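Uncharacterized protein Atu1656 (Agrobacterium tumefaciens, PDB 2OJH) is of unknown function but belongs to the TolB family and folds as a six-bladed beta-propeller, a scaffold that often serves protein-protein binding. Local coordinates at residues Asp246-Val251 with Asp266-Gln271. Residues are numbered along the deposited sequence; the frame is centred on the assembly and turned at random.
Sequences DLDVRV and DLFGGQ
The two outer strands of one propeller blade, 247-255 and 262-267, form an antiparallel beta hairpin, and at its open end Asp246 and Leu247 both face Gly269 in a G1 beta bulge. Two reciprocal pairs of backbone bonds hold the ladder. Leu247 N reaches Gly269 O at 2.9 Å, in the carbonyl plane on a lone pair, and Gly269 N returns a nearly straight bond to Leu247 O. The next pair joins Val249 N to Leu267 O at 2.8 Å and Leu267 N to Val249 O, the latter donor standing 41° out of the carbonyl plane. Asp246 N, though near the same carbonyl, does not point its hydrogen at Gly269 O; it donates to a water that in turn donates to Gln271 O, bridging the two segments beyond the bulge. On one face of the sheet, Phe268 CG lies anti to the backbone N (chi1 -176°), and the ring lies against the bulge, with Leu247 N over one face near the rim. Its CZ meets Asp246 CB at 3.6 Å, while Asp248 OD1 lies in the ring plane, at the edge, 3.7 Å from CD1. The carboxylate of Asp246 is turned within 8° of parallel to the ring, and its OD2 is engaged by a salt bridge to Arg21. The other face carries Val249 and Leu267, side by side and pointing the same way, with CG2 against CD2 at 3.6 Å; Val249 also packs on Val234 and Tyr236 of the adjacent strand, and Leu267 on Tyr288 and Arg290 of strand 285-291. The backbone angles of Gly270 suit glycine, since a CB there would jam against the preceding carbonyl. Four backbone bonds and the apolar Val249-Leu267 contact thus join the hairpin strands, while the water ties Asp246 to the segment past the corner at Phe268.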
ATOM      1  N   ASP A 246       7.693   3.211 -13.921  1.00 37.28           N
ATOM      2  CA  ASP A 246       7.833   4.058 -15.113  1.00 37.08           C
ATOM      3  C   ASP A 246       7.131   3.567 -16.359  1.00 37.07           C
ATOM      4  O   ASP A 246       7.741   3.485 -17.444  1.00 36.55           O
ATOM      5  CB  ASP A 246       9.318   4.367 -15.403  1.00 36.90           C
ATOM      6  CG  ASP A 246      10.020   5.068 -14.238  1.00 37.60           C
ATOM      7  OD1 ASP A 246       9.364   5.734 -13.419  1.00 35.85           O
ATOM      8  OD2 ASP A 246      11.254   4.967 -14.138  1.00 37.76           O
ATOM      9  N   LEU A 247       5.843   3.261 -16.210  1.00 36.77           N
ATOM     10  CA  LEU A 247       5.006   2.919 -17.374  1.00 37.18           C
ATOM     11  C   LEU A 247       3.767   3.795 -17.374  1.00 36.90           C
ATOM     12  O   LEU A 247       3.402   4.360 -16.340  1.00 36.83           O
ATOM     13  CB  LEU A 247       4.572   1.450 -17.274  1.00 37.34           C
ATOM     14  CG  LEU A 247       5.679   0.394 -17.319  1.00 37.03           C
ATOM     15  CD1 LEU A 247       5.126  -0.944 -16.880  1.00 39.19           C
ATOM     16  CD2 LEU A 247       6.220   0.312 -18.735  1.00 36.42           C
ATOM     17  N   ASP A 248       3.129   3.878 -18.528  1.00 37.19           N
ATOM     18  CA  ASP A 248       1.847   4.560 -18.689  1.00 37.49           C
ATOM     19  C   ASP A 248       0.766   3.679 -18.079  1.00 37.78           C
ATOM     20  O   ASP A 248       0.448   2.617 -18.626  1.00 37.23           O
ATOM     21  CB  ASP A 248       1.601   4.819 -20.180  1.00 38.38           C
ATOM     22  CG  ASP A 248       2.487   5.919 -20.715  1.00 39.62           C
ATOM     23  OD1 ASP A 248       2.639   6.931 -20.006  1.00 42.09           O
ATOM     24  OD2 ASP A 248       3.034   5.774 -21.828  1.00 42.39           O
ATOM     25  N   VAL A 249       0.276   4.082 -16.899  1.00 36.94           N
ATOM     26  CA  VAL A 249      -0.787   3.341 -16.191  1.00 37.33           C
ATOM     27  C   VAL A 249      -2.087   4.180 -16.034  1.00 37.59           C
ATOM     28  O   VAL A 249      -2.158   5.312 -16.521  1.00 37.17           O
ATOM     29  CB  VAL A 249      -0.326   2.759 -14.825  1.00 36.85           C
ATOM     30  CG1 VAL A 249       0.895   1.843 -15.010  1.00 35.95           C
ATOM     31  CG2 VAL A 249      -0.038   3.864 -13.779  1.00 36.31           C
ATOM     32  N   ARG A 250      -3.104   3.582 -15.406  1.00 37.29           N
ATOM     33  CA  ARG A 250      -4.382   4.232 -15.129  0.50 37.06           C
ATOM     34  C   ARG A 250      -4.642   4.106 -13.638  1.00 36.72           C
ATOM     35  O   ARG A 250      -4.481   3.026 -13.091  1.00 37.21           O
ATOM     36  CB  ARG A 250      -5.515   3.532 -15.884  0.50 36.79           C
ATOM     37  CG  ARG A 250      -5.419   3.574 -17.407  0.50 37.39           C
ATOM     38  CD  ARG A 250      -6.429   2.618 -18.057  0.50 37.59           C
ATOM     39  NE  ARG A 250      -6.706   2.943 -19.459  0.50 38.91           N
ATOM     40  CZ  ARG A 250      -5.987   2.528 -20.503  0.50 39.31           C
ATOM     41  NH1 ARG A 250      -4.910   1.767 -20.329  0.50 38.54           N
ATOM     42  NH2 ARG A 250      -6.345   2.881 -21.733  0.50 38.42           N
ATOM     43  N   VAL A 251      -5.020   5.200 -12.982  1.00 36.47           N
ATOM     44  CA  VAL A 251      -5.468   5.151 -11.598  1.00 36.52           C
ATOM     45  C   VAL A 251      -6.993   5.004 -11.698  1.00 36.59           C
ATOM     46  O   VAL A 251      -7.674   5.845 -12.303  1.00 35.84           O
ATOM     47  CB  VAL A 251      -5.020   6.390 -10.793  1.00 36.90           C
ATOM     48  CG1 VAL A 251      -5.622   6.402  -9.379  1.00 37.88           C
ATOM     49  CG2 VAL A 251      -3.478   6.444 -10.711  1.00 36.67           C
ATOM     50  N   ASP A 266      -4.967   9.163 -16.162  1.00 35.54           N
ATOM     51  CA  ASP A 266      -3.746   8.499 -16.629  1.00 36.43           C
ATOM     52  C   ASP A 266      -2.565   8.994 -15.809  1.00 37.16           C
ATOM     53  O   ASP A 266      -2.589  10.106 -15.271  1.00 37.61           O
ATOM     54  CB  ASP A 266      -3.461   8.826 -18.071  1.00 36.71           C
ATOM     55  CG  ASP A 266      -4.524   8.287 -19.019  1.00 38.33           C
ATOM     56  OD1 ASP A 266      -5.265   7.362 -18.637  1.00 38.71           O
ATOM     57  OD2 ASP A 266      -4.610   8.800 -20.152  1.00 43.89           O
ATOM     58  N   LEU A 267      -1.518   8.191 -15.750  1.00 37.19           N
ATOM     59  CA  LEU A 267      -0.368   8.522 -14.926  1.00 37.22           C
ATOM     60  C   LEU A 267       0.886   7.796 -15.426  1.00 37.21           C
ATOM     61  O   LEU A 267       0.822   6.653 -15.907  1.00 36.82           O
ATOM     62  CB  LEU A 267      -0.660   8.182 -13.468  1.00 37.75           C
ATOM     63  CG  LEU A 267       0.474   8.286 -12.464  1.00 38.95           C
ATOM     64  CD1 LEU A 267       0.023   8.947 -11.180  1.00 43.18           C
ATOM     65  CD2 LEU A 267       1.029   6.908 -12.145  1.00 43.05           C
ATOM     66  N   PHE A 268       2.023   8.475 -15.318  1.00 36.75           N
ATOM     67  CA  PHE A 268       3.295   7.850 -15.593  1.00 36.16           C
ATOM     68  C   PHE A 268       3.839   7.395 -14.254  1.00 35.80           C
ATOM     69  O   PHE A 268       4.075   8.208 -13.333  1.00 34.73           O
ATOM     70  CB  PHE A 268       4.247   8.812 -16.290  1.00 35.56           C
ATOM     71  CG  PHE A 268       5.542   8.173 -16.686  1.00 36.23           C
ATOM     72  CD1 PHE A 268       5.616   7.390 -17.834  1.00 34.26           C
ATOM     73  CD2 PHE A 268       6.667   8.327 -15.902  1.00 34.27           C
ATOM     74  CE1 PHE A 268       6.798   6.788 -18.204  1.00 36.03           C
ATOM     75  CE2 PHE A 268       7.872   7.719 -16.257  1.00 35.41           C
ATOM     76  CZ  PHE A 268       7.934   6.951 -17.411  1.00 35.74           C
ATOM     77  N   GLY A 269       3.972   6.076 -14.118  1.00 36.24           N
ATOM     78  CA  GLY A 269       4.364   5.487 -12.840  1.00 36.03           C
ATOM     79  C   GLY A 269       4.066   3.995 -12.789  1.00 36.37           C
ATOM     80  O   GLY A 269       4.394   3.253 -13.722  1.00 36.73           O
ATOM     81  N   GLY A 270       3.416   3.570 -11.717  1.00 35.39           N
ATOM     82  CA  GLY A 270       3.213   2.152 -11.437  1.00 35.00           C
ATOM     83  C   GLY A 270       3.847   1.881 -10.095  1.00 35.80           C
ATOM     84  O   GLY A 270       3.292   2.265  -9.063  1.00 36.11           O
ATOM     85  N   GLN A 271       5.005   1.231 -10.099  1.00 35.31           N
ATOM     86  CA  GLN A 271       5.667   0.960  -8.814  1.00 36.16           C
ATOM     87  C   GLN A 271       5.951   2.306  -8.127  1.00 35.40           C
ATOM     88  O   GLN A 271       6.488   3.220  -8.763  1.00 35.39           O
ATOM     89  CB  GLN A 271       6.958   0.172  -9.054  1.00 36.18           C
ATOM     90  CG  GLN A 271       7.845   0.009  -7.786  1.00 35.87           C
ATOM     91  CD  GLN A 271       7.236  -0.959  -6.789  1.00 38.56           C
ATOM     92  OE1 GLN A 271       6.084  -1.362  -6.931  1.00 42.36           O
ATOM     93  NE2 GLN A 271       8.017  -1.375  -5.802  1.00 39.01           N
TER
HETATM   94  O   HOH W   1       6.966   4.182 -11.220  1.00 29.08           O